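Local coordinates for protein Phl p 3 allergen (Phleum pratense, PDB 3FT1) that is a major grass pollen allergen recognised by IgE, a secreted beta-sandwich protein related to the C-terminal domain of expansins whose own biological role is uncertain, at residues L19-T24 / E44-K49. Numbering follows the deposited sequence.
Sequences LDIKYT and EPLTKK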
loop_
_atom_site.group_PDB
_atom_site.type_symbol
_atom_site.label_atom_id
_atom_site.label_comp_id
_atom_site.label_asym_id
_atom_site.label_seq_id
_atom_site.Cartn_x
_atom_site.Cartn_y
_atom_site.Cartn_z
ATOM N N LEU A 19 6.005 -4.474 -0.578
ATOM C CA LEU A 19 5.958 -3.343 0.338
ATOM C C LEU A 19 5.977 -3.771 1.782
ATOM O O LEU A 19 5.140 -4.571 2.214
ATOM C CB LEU A 19 4.691 -2.518 0.103
ATOM C CG LEU A 19 4.540 -1.874 -1.273
ATOM C CD1 LEU A 19 3.145 -1.276 -1.406
ATOM C CD2 LEU A 19 5.614 -0.810 -1.464
ATOM N N ASP A 20 6.938 -3.223 2.517
ATOM C CA ASP A 20 6.905 -3.246 3.969
ATOM C C ASP A 20 5.975 -2.128 4.397
ATOM O O ASP A 20 6.315 -0.950 4.320
ATOM C CB ASP A 20 8.305 -3.006 4.539
ATOM C CG ASP A 20 8.336 -3.050 6.052
ATOM O OD1 ASP A 20 7.305 -3.399 6.665
ATOM O OD2 ASP A 20 9.397 -2.738 6.633
ATOM N N ILE A 21 4.776 -2.499 4.820
ATOM C CA ILE A 21 3.800 -1.515 5.238
ATOM C C ILE A 21 3.758 -1.540 6.758
ATOM O O ILE A 21 3.516 -2.588 7.363
ATOM C CB ILE A 21 2.395 -1.828 4.649
ATOM C CG1 ILE A 21 2.454 -1.837 3.117
ATOM C CG2 ILE A 21 1.361 -0.822 5.148
ATOM C CD1 ILE A 21 1.149 -2.238 2.442
ATOM N N LYS A 22 4.028 -0.394 7.371
ATOM C CA LYS A 22 3.942 -0.263 8.814
ATOM C C LYS A 22 2.691 0.534 9.134
ATOM O O LYS A 22 2.632 1.740 8.902
ATOM C CB LYS A 22 5.190 0.427 9.356
ATOM C CG LYS A 22 6.419 -0.465 9.308
ATOM C CD LYS A 22 6.320 -1.534 10.404
ATOM C CE LYS A 22 7.528 -2.454 10.428
ATOM N NZ LYS A 22 7.538 -3.404 9.285
ATOM N N TYR A 23 1.690 -0.166 9.660
ATOM C CA TYR A 23 0.374 0.398 9.900
ATOM C C TYR A 23 0.186 0.517 11.393
ATOM O O TYR A 23 0.384 -0.448 12.129
ATOM C CB TYR A 23 -0.687 -0.535 9.311
ATOM C CG TYR A 23 -2.130 -0.177 9.606
ATOM C CD1 TYR A 23 -2.881 0.558 8.699
ATOM C CD2 TYR A 23 -2.753 -0.607 10.777
ATOM C CE1 TYR A 23 -4.210 0.870 8.949
ATOM C CE2 TYR A 23 -4.082 -0.297 11.038
ATOM C CZ TYR A 23 -4.802 0.439 10.117
ATOM O OH TYR A 23 -6.115 0.766 10.348
ATOM N N THR A 24 -0.182 1.711 11.833
ATOM C CA THR A 24 -0.347 1.997 13.247
ATOM C C THR A 24 -1.727 2.574 13.497
ATOM O O THR A 24 -2.030 3.681 13.052
ATOM C CB THR A 24 0.672 3.054 13.710
ATOM O OG1 THR A 24 1.995 2.638 13.360
ATOM C CG2 THR A 24 0.585 3.250 15.196
ATOM N N GLU A 44 -7.251 -3.783 -6.278
ATOM C CA GLU A 44 -6.587 -5.071 -6.399
ATOM C C GLU A 44 -5.953 -5.457 -5.071
ATOM O O GLU A 44 -5.118 -4.721 -4.541
ATOM C CB GLU A 44 -5.496 -4.998 -7.467
ATOM C CG GLU A 44 -5.974 -4.432 -8.794
ATOM C CD GLU A 44 -4.839 -4.249 -9.777
ATOM O OE1 GLU A 44 -4.132 -5.237 -10.050
ATOM O OE2 GLU A 44 -4.659 -3.123 -10.271
ATOM N N PRO A 45 -6.320 -6.627 -4.540
ATOM C CA PRO A 45 -5.803 -6.986 -3.214
ATOM C C PRO A 45 -4.303 -7.256 -3.247
ATOM O O PRO A 45 -3.797 -7.838 -4.214
ATOM C CB PRO A 45 -6.552 -8.277 -2.870
ATOM C CG PRO A 45 -7.611 -8.441 -3.929
ATOM C CD PRO A 45 -7.133 -7.698 -5.132
ATOM N N LEU A 46 -3.598 -6.808 -2.214
ATOM C CA LEU A 46 -2.220 -7.218 -2.000
ATOM C C LEU A 46 -2.258 -8.476 -1.157
ATOM O O LEU A 46 -3.178 -8.671 -0.367
ATOM C CB LEU A 46 -1.417 -6.133 -1.278
ATOM C CG LEU A 46 -0.828 -5.022 -2.150
ATOM C CD1 LEU A 46 -1.931 -4.150 -2.721
ATOM C CD2 LEU A 46 0.165 -4.194 -1.344
ATOM N N THR A 47 -1.269 -9.336 -1.344
ATOM C CA THR A 47 -1.153 -10.558 -0.562
ATOM C C THR A 47 -0.144 -10.361 0.560
ATOM O O THR A 47 0.958 -9.884 0.324
ATOM C CB THR A 47 -0.677 -11.720 -1.442
ATOM O OG1 THR A 47 -1.651 -11.971 -2.466
ATOM C CG2 THR A 47 -0.475 -12.974 -0.607
ATOM N N LYS A 48 -0.518 -10.716 1.784
ATOM C CA LYS A 48 0.419 -10.595 2.890
ATOM C C LYS A 48 1.387 -11.774 2.907
ATOM O O LYS A 48 0.971 -12.933 2.949
ATOM C CB LYS A 48 -0.302 -10.483 4.231
ATOM C CG LYS A 48 0.638 -10.117 5.364
ATOM C CD LYS A 48 -0.091 -9.999 6.688
ATOM C CE LYS A 48 0.876 -9.609 7.795
ATOM N NZ LYS A 48 0.170 -9.106 9.006
ATOM N N LYS A 49 2.679 -11.471 2.873
ATOM C CA LYS A 49 3.716 -12.497 2.845
ATOM C C LYS A 49 4.691 -12.301 3.989
ATOM O O LYS A 49 5.834 -11.902 3.778
ATOM C CB LYS A 49 4.476 -12.454 1.520
ATOM C CG LYS A 49 3.624 -12.765 0.320
ATOM C CD LYS A 49 4.482 -13.135 -0.867
ATOM C CE LYS A 49 3.679 -13.864 -1.921
ATOM N NZ LYS A 49 4.561 -14.374 -3.003
#
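Leu46 meets Leu19 and Ile21 through one methyl, across the width of the intervening strand 52-56. Its CB points toward 19-24 but is still 6.0 Å from Ile21 CD1. CG, next along, is 5.5 Å from Leu19 CD1, and the side chain forks there. A chi2 of 68° turns CD1 aside from both partners and leaves CD2 anti to CA, carrying the side chain to its full reach. CD2 ends 4.2 Å from Leu19 CD1 and 4.4 Å from Ile21 CD1. Those two methyls are also the far ends of extended side chains, 4.4 Å from each other, so the three form a nearly equilateral triangle of carbon. The backbones stay apart: the closest CA atoms, of Leu19 and Leu46, are 9.3 Å apart, with Trp53 pairing by backbone hydrogen bonds to Leu19. Trp53 and Val55 of strand 52-56 also touch Leu46, while Phe67 packs on Leu19 and Phe69 on Ile21. Asp20 and Lys22, the alternate residues of the strand, form their own salt bridge, 2.6 Å between Asp20 OD1 and Lys22 NZ. The contact itself is wholly apolar, shape-dependent packing inside the sandwich core, without directional bonds to fix its geometry.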